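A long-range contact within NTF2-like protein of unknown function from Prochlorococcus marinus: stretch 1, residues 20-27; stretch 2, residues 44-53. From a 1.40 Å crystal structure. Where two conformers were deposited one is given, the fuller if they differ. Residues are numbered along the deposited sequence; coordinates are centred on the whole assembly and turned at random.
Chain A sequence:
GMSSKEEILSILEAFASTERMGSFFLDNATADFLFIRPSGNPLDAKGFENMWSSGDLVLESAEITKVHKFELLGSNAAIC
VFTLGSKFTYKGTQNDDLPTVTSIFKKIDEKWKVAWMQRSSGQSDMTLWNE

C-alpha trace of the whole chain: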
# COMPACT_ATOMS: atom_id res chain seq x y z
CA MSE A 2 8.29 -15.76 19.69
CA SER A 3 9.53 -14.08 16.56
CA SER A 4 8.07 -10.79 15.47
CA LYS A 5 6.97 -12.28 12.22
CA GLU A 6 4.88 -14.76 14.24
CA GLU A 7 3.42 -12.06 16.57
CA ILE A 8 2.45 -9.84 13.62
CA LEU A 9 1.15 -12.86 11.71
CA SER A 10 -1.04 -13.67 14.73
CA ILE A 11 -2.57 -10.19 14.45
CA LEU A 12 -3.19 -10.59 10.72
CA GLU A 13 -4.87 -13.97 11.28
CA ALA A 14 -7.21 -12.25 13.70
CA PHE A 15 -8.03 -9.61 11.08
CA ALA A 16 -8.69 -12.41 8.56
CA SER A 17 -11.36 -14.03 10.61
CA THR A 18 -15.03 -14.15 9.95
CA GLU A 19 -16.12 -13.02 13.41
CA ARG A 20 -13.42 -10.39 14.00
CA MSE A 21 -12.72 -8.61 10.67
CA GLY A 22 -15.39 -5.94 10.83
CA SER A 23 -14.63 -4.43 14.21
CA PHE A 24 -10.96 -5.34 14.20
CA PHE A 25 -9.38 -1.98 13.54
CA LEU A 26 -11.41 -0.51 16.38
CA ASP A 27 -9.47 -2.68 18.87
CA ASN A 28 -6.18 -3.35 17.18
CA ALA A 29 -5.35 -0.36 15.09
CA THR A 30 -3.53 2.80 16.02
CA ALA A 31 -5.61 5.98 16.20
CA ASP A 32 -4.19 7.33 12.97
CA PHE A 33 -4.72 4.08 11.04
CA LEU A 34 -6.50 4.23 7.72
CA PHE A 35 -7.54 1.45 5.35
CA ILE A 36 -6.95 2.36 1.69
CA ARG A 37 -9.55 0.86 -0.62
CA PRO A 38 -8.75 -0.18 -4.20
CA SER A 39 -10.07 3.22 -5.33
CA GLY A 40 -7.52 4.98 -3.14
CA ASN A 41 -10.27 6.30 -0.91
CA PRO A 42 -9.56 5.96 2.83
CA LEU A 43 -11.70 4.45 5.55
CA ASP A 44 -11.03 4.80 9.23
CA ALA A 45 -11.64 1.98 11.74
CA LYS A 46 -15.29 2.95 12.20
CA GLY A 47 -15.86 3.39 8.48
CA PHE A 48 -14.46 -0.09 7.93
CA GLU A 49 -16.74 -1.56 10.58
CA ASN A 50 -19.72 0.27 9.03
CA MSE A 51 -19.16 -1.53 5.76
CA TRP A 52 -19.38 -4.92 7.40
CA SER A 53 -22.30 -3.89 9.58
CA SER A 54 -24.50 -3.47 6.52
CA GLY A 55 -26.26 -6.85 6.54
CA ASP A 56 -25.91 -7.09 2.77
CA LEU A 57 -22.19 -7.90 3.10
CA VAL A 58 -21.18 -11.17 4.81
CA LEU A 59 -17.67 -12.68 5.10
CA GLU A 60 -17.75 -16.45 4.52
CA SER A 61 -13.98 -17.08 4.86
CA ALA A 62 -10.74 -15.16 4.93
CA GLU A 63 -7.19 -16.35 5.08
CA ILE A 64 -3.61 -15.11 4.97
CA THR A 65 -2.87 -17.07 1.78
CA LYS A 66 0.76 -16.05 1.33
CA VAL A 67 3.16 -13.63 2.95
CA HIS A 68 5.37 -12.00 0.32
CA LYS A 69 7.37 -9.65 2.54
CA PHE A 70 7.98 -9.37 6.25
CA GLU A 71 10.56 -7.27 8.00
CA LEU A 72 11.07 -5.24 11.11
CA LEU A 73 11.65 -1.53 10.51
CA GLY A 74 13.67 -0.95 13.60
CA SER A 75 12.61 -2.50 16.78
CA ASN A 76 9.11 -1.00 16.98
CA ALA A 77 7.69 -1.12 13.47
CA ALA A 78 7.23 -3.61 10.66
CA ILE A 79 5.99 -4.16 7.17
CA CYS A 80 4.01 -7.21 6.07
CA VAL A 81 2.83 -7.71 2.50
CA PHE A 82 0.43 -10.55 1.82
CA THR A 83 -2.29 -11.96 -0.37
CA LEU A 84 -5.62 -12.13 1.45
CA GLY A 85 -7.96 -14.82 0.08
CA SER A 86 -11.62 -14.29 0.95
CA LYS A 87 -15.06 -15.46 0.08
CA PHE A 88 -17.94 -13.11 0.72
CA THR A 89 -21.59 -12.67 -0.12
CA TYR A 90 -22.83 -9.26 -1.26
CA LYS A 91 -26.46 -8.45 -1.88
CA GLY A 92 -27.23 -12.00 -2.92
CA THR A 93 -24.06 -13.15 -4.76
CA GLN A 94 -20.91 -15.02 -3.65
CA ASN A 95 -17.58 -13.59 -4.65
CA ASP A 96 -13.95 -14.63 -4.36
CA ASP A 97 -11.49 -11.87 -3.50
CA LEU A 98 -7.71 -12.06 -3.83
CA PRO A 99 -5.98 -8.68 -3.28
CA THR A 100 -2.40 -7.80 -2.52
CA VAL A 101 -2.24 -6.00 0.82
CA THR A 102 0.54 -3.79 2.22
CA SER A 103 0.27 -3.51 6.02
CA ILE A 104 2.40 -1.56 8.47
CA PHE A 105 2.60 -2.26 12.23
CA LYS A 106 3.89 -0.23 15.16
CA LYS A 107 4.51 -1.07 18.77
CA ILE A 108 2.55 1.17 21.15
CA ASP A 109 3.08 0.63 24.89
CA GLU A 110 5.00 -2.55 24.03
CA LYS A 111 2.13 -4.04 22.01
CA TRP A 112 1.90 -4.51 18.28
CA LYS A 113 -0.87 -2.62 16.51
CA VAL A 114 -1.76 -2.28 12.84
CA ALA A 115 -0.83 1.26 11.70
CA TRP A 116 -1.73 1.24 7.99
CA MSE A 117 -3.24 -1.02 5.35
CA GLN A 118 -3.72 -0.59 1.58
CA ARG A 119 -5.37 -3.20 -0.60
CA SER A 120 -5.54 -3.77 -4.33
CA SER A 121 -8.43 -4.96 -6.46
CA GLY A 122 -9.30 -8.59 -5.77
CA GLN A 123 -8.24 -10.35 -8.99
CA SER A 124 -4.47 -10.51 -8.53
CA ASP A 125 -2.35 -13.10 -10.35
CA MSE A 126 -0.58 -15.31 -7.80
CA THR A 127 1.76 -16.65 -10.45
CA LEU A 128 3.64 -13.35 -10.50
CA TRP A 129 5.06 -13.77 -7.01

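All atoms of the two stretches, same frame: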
# COMPACT_ATOMS: atom_id res chain seq x y z
N ARG A 20 -14.15 -11.56 13.47
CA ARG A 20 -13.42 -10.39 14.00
C ARG A 20 -13.13 -9.31 12.96
O ARG A 20 -12.84 -8.18 13.37
CB ARG A 20 -12.13 -10.80 14.67
CG ARG A 20 -12.30 -11.70 15.92
CD ARG A 20 -11.05 -11.62 16.81
N MSE A 21 -13.19 -9.61 11.66
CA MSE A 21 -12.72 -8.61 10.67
C MSE A 21 -13.38 -7.25 10.82
O MSE A 21 -12.69 -6.23 10.79
CB MSE A 21 -12.91 -9.10 9.23
CG MSE A 21 -12.30 -8.10 8.23
SE MSE A 21 -12.42 -8.67 6.39
CE MSE A 21 -11.02 -9.98 6.50
N GLY A 22 -14.70 -7.21 10.91
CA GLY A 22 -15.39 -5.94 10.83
C GLY A 22 -14.95 -4.92 11.88
O GLY A 22 -14.75 -3.74 11.60
N SER A 23 -14.89 -5.36 13.13
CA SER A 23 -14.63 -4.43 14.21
C SER A 23 -13.16 -4.37 14.56
O SER A 23 -12.79 -3.70 15.53
CB SER A 23 -15.43 -4.86 15.44
OG SER A 23 -16.79 -4.62 15.21
N PHE A 24 -12.33 -5.08 13.79
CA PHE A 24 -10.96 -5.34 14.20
C PHE A 24 -10.14 -4.09 14.43
O PHE A 24 -9.47 -3.95 15.46
CB PHE A 24 -10.25 -6.19 13.17
CG PHE A 24 -8.96 -6.73 13.67
CD1 PHE A 24 -8.96 -7.77 14.58
CD2 PHE A 24 -7.75 -6.18 13.29
CE1 PHE A 24 -7.80 -8.26 15.08
CE2 PHE A 24 -6.56 -6.68 13.79
CZ PHE A 24 -6.59 -7.72 14.71
N PHE A 25 -10.18 -3.20 13.45
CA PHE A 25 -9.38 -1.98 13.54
C PHE A 25 -9.78 -1.14 14.74
O PHE A 25 -8.95 -0.44 15.31
CB PHE A 25 -9.43 -1.20 12.24
CG PHE A 25 -8.95 -1.96 11.07
CD1 PHE A 25 -7.69 -2.52 11.06
CD2 PHE A 25 -9.71 -2.07 9.93
CE1 PHE A 25 -7.24 -3.28 9.96
CE2 PHE A 25 -9.24 -2.80 8.82
CZ PHE A 25 -8.00 -3.38 8.83
N LEU A 26 -11.02 -1.23 15.16
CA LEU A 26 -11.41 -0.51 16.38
C LEU A 26 -10.58 -0.89 17.61
O LEU A 26 -10.23 -0.02 18.39
CB LEU A 26 -12.89 -0.70 16.68
CG LEU A 26 -13.81 0.03 15.72
CD1 LEU A 26 -15.26 -0.42 15.91
CD2 LEU A 26 -13.69 1.56 15.90
N ASP A 27 -10.23 -2.16 17.73
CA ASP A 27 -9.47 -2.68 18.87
C ASP A 27 -7.96 -2.83 18.67
O ASP A 27 -7.18 -2.83 19.62
CB ASP A 27 -10.01 -4.08 19.19
CG ASP A 27 -11.53 -4.12 19.26
OD1 ASP A 27 -12.11 -3.29 20.00
OD2 ASP A 27 -12.14 -4.99 18.59
N ASP A 44 -11.57 5.00 7.90
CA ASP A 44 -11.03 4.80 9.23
C ASP A 44 -11.62 3.53 9.88
O ASP A 44 -12.38 2.77 9.25
CB ASP A 44 -11.19 6.07 10.09
CG ASP A 44 -12.63 6.42 10.42
OD1 ASP A 44 -13.54 5.63 10.20
OD2 ASP A 44 -12.85 7.56 10.90
N ALA A 45 -11.22 3.24 11.12
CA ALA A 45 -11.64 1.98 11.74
C ALA A 45 -13.16 1.87 11.81
O ALA A 45 -13.74 0.80 11.57
CB ALA A 45 -11.05 1.85 13.14
N LYS A 46 -13.84 2.97 12.11
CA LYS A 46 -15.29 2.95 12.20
C LYS A 46 -15.94 2.82 10.83
O LYS A 46 -16.89 2.07 10.66
CB LYS A 46 -15.79 4.20 12.95
CG LYS A 46 -17.29 4.26 13.13
CD LYS A 46 -17.83 2.99 13.70
N GLY A 47 -15.40 3.53 9.86
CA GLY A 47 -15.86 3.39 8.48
C GLY A 47 -15.75 1.97 7.98
O GLY A 47 -16.64 1.45 7.28
N PHE A 48 -14.65 1.31 8.33
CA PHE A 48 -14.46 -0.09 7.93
C PHE A 48 -15.53 -0.97 8.60
O PHE A 48 -16.14 -1.82 7.96
CB PHE A 48 -13.04 -0.54 8.27
CG PHE A 48 -12.71 -1.92 7.75
CD1 PHE A 48 -12.20 -2.06 6.50
CD2 PHE A 48 -12.87 -3.02 8.54
CE1 PHE A 48 -11.88 -3.29 6.00
CE2 PHE A 48 -12.55 -4.28 8.07
CZ PHE A 48 -12.06 -4.42 6.79
N GLU A 49 -15.76 -0.76 9.89
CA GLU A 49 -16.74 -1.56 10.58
C GLU A 49 -18.13 -1.32 9.98
O GLU A 49 -18.92 -2.24 9.90
CB GLU A 49 -16.75 -1.23 12.06
CG GLU A 49 -17.64 -2.15 12.89
CD GLU A 49 -17.98 -1.58 14.25
OE1 GLU A 49 -18.47 -0.44 14.30
OE2 GLU A 49 -17.74 -2.28 15.24
N ASN A 50 -18.39 -0.08 9.58
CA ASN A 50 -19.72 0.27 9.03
C ASN A 50 -20.03 -0.50 7.75
O ASN A 50 -21.19 -0.80 7.45
CB ASN A 50 -19.84 1.77 8.78
CG ASN A 50 -20.04 2.59 10.05
OD1 ASN A 50 -20.32 2.07 11.13
ND2 ASN A 50 -19.86 3.89 9.92
N MSE A 51 -18.99 -0.85 7.01
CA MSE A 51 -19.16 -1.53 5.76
C MSE A 51 -19.68 -2.92 6.06
O MSE A 51 -20.60 -3.42 5.40
CB MSE A 51 -17.80 -1.59 5.07
CG MSE A 51 -17.81 -2.09 3.67
SE MSE A 51 -16.10 -1.69 2.88
CE MSE A 51 -14.96 -2.35 4.23
N TRP A 52 -19.09 -3.53 7.07
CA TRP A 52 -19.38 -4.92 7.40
C TRP A 52 -20.63 -5.03 8.24
O TRP A 52 -21.15 -6.12 8.42
CB TRP A 52 -18.17 -5.57 8.11
CG TRP A 52 -17.07 -5.80 7.19
CD1 TRP A 52 -15.91 -5.10 7.10
CD2 TRP A 52 -17.01 -6.81 6.18
NE1 TRP A 52 -15.12 -5.62 6.10
CE2 TRP A 52 -15.78 -6.66 5.52
CE3 TRP A 52 -17.88 -7.82 5.78
CZ2 TRP A 52 -15.40 -7.48 4.47
CZ3 TRP A 52 -17.51 -8.63 4.75
CH2 TRP A 52 -16.29 -8.46 4.09
N SER A 53 -21.12 -3.90 8.73
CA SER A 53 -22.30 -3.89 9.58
C SER A 53 -23.55 -3.92 8.71
O SER A 53 -24.66 -4.13 9.21
CB SER A 53 -22.33 -2.64 10.49
OG SER A 53 -22.97 -1.52 9.88
O HOH W 1 -12.83 -1.85 12.39

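What lets the two backbones come so close? The 45-52 helix turns one side to the turn of Met-21 to Phe-24, and Gly-22 sits where the approach is tightest, its CA 4.6 Å from Glu-49 CA. Having no side chain, Gly-22 can lie against Trp-52, with Gly-22 CA 3.9 Å from Trp-52 CD1; a CB modelled at ideal geometry on Gly-22 would come within 3.2 Å of Trp-52 CB. Its carbonyl oxygen also faces the helix, where Gly-22 O meets Glu-49 CA at 3.1 Å in a CA-H...O contact. Farther along, the small methyl of Ala-45 permits a second close approach, with Phe-25 CA 4.9 Å from Ala-45 CA.

How do the buried side chains pack? Phe-25 and Phe-48 both point toward the opposing stretch, but from different rotamers: Phe-25 has chi1 m and Phe-48 has chi1 t. The result is an edge-to-face pair, the edge of Phe-25 directed at the face of Phe-48, with ring planes at 71° and Phe-25 CD2 3.6 Å from Phe-48 CD2. The edge of Phe-48 is occupied too, by Met-21 O, 3.3 Å from Phe-48 CE2. Beside the rings, Phe-25 CB rests 3.6 Å from Ala-45 CB.

Why does Met-21 reach both aromatic residues of the helix? With chi1 and chi2 both t, its selenomethionine side chain is extended as far as the selenium, and chi3 m then turns the terminal methyl. Part way along, Met-21 CG packs 3.8 Å from Phe-48 CE2; farther out, Met-21 SE lies 3.7 Å from Trp-52 CZ2, approaching the indole obliquely. Trp-52, with chi1 m, brings the six-membered part of its ring to that selenium. A long, unbranched, apolar chain suits this buried place well.

Where do polar groups join the contact? Glu-49 has chi1 and chi2 both t, which carries its carboxylate out to Ser-23, whose chi1 is m; Ser-23 OG donates a short hydrogen bond to Glu-49 OE2 at 2.5 Å. Leu-26 lies alongside, its CD1 3.2 Å from Glu-49 OE2, while its other methyl, CD2, packs 3.8 Å from Ala-45 CB. A water bridges the backbones, donating to Gly-22 O at 2.8 Å and to Ala-45 O at 2.9 Å. At the start of the helix Asp-44 points away from the contact, and its chi1 p conformation lets Asp-44 OD1 cap the helix by accepting from Gly-47 N at 2.8 Å.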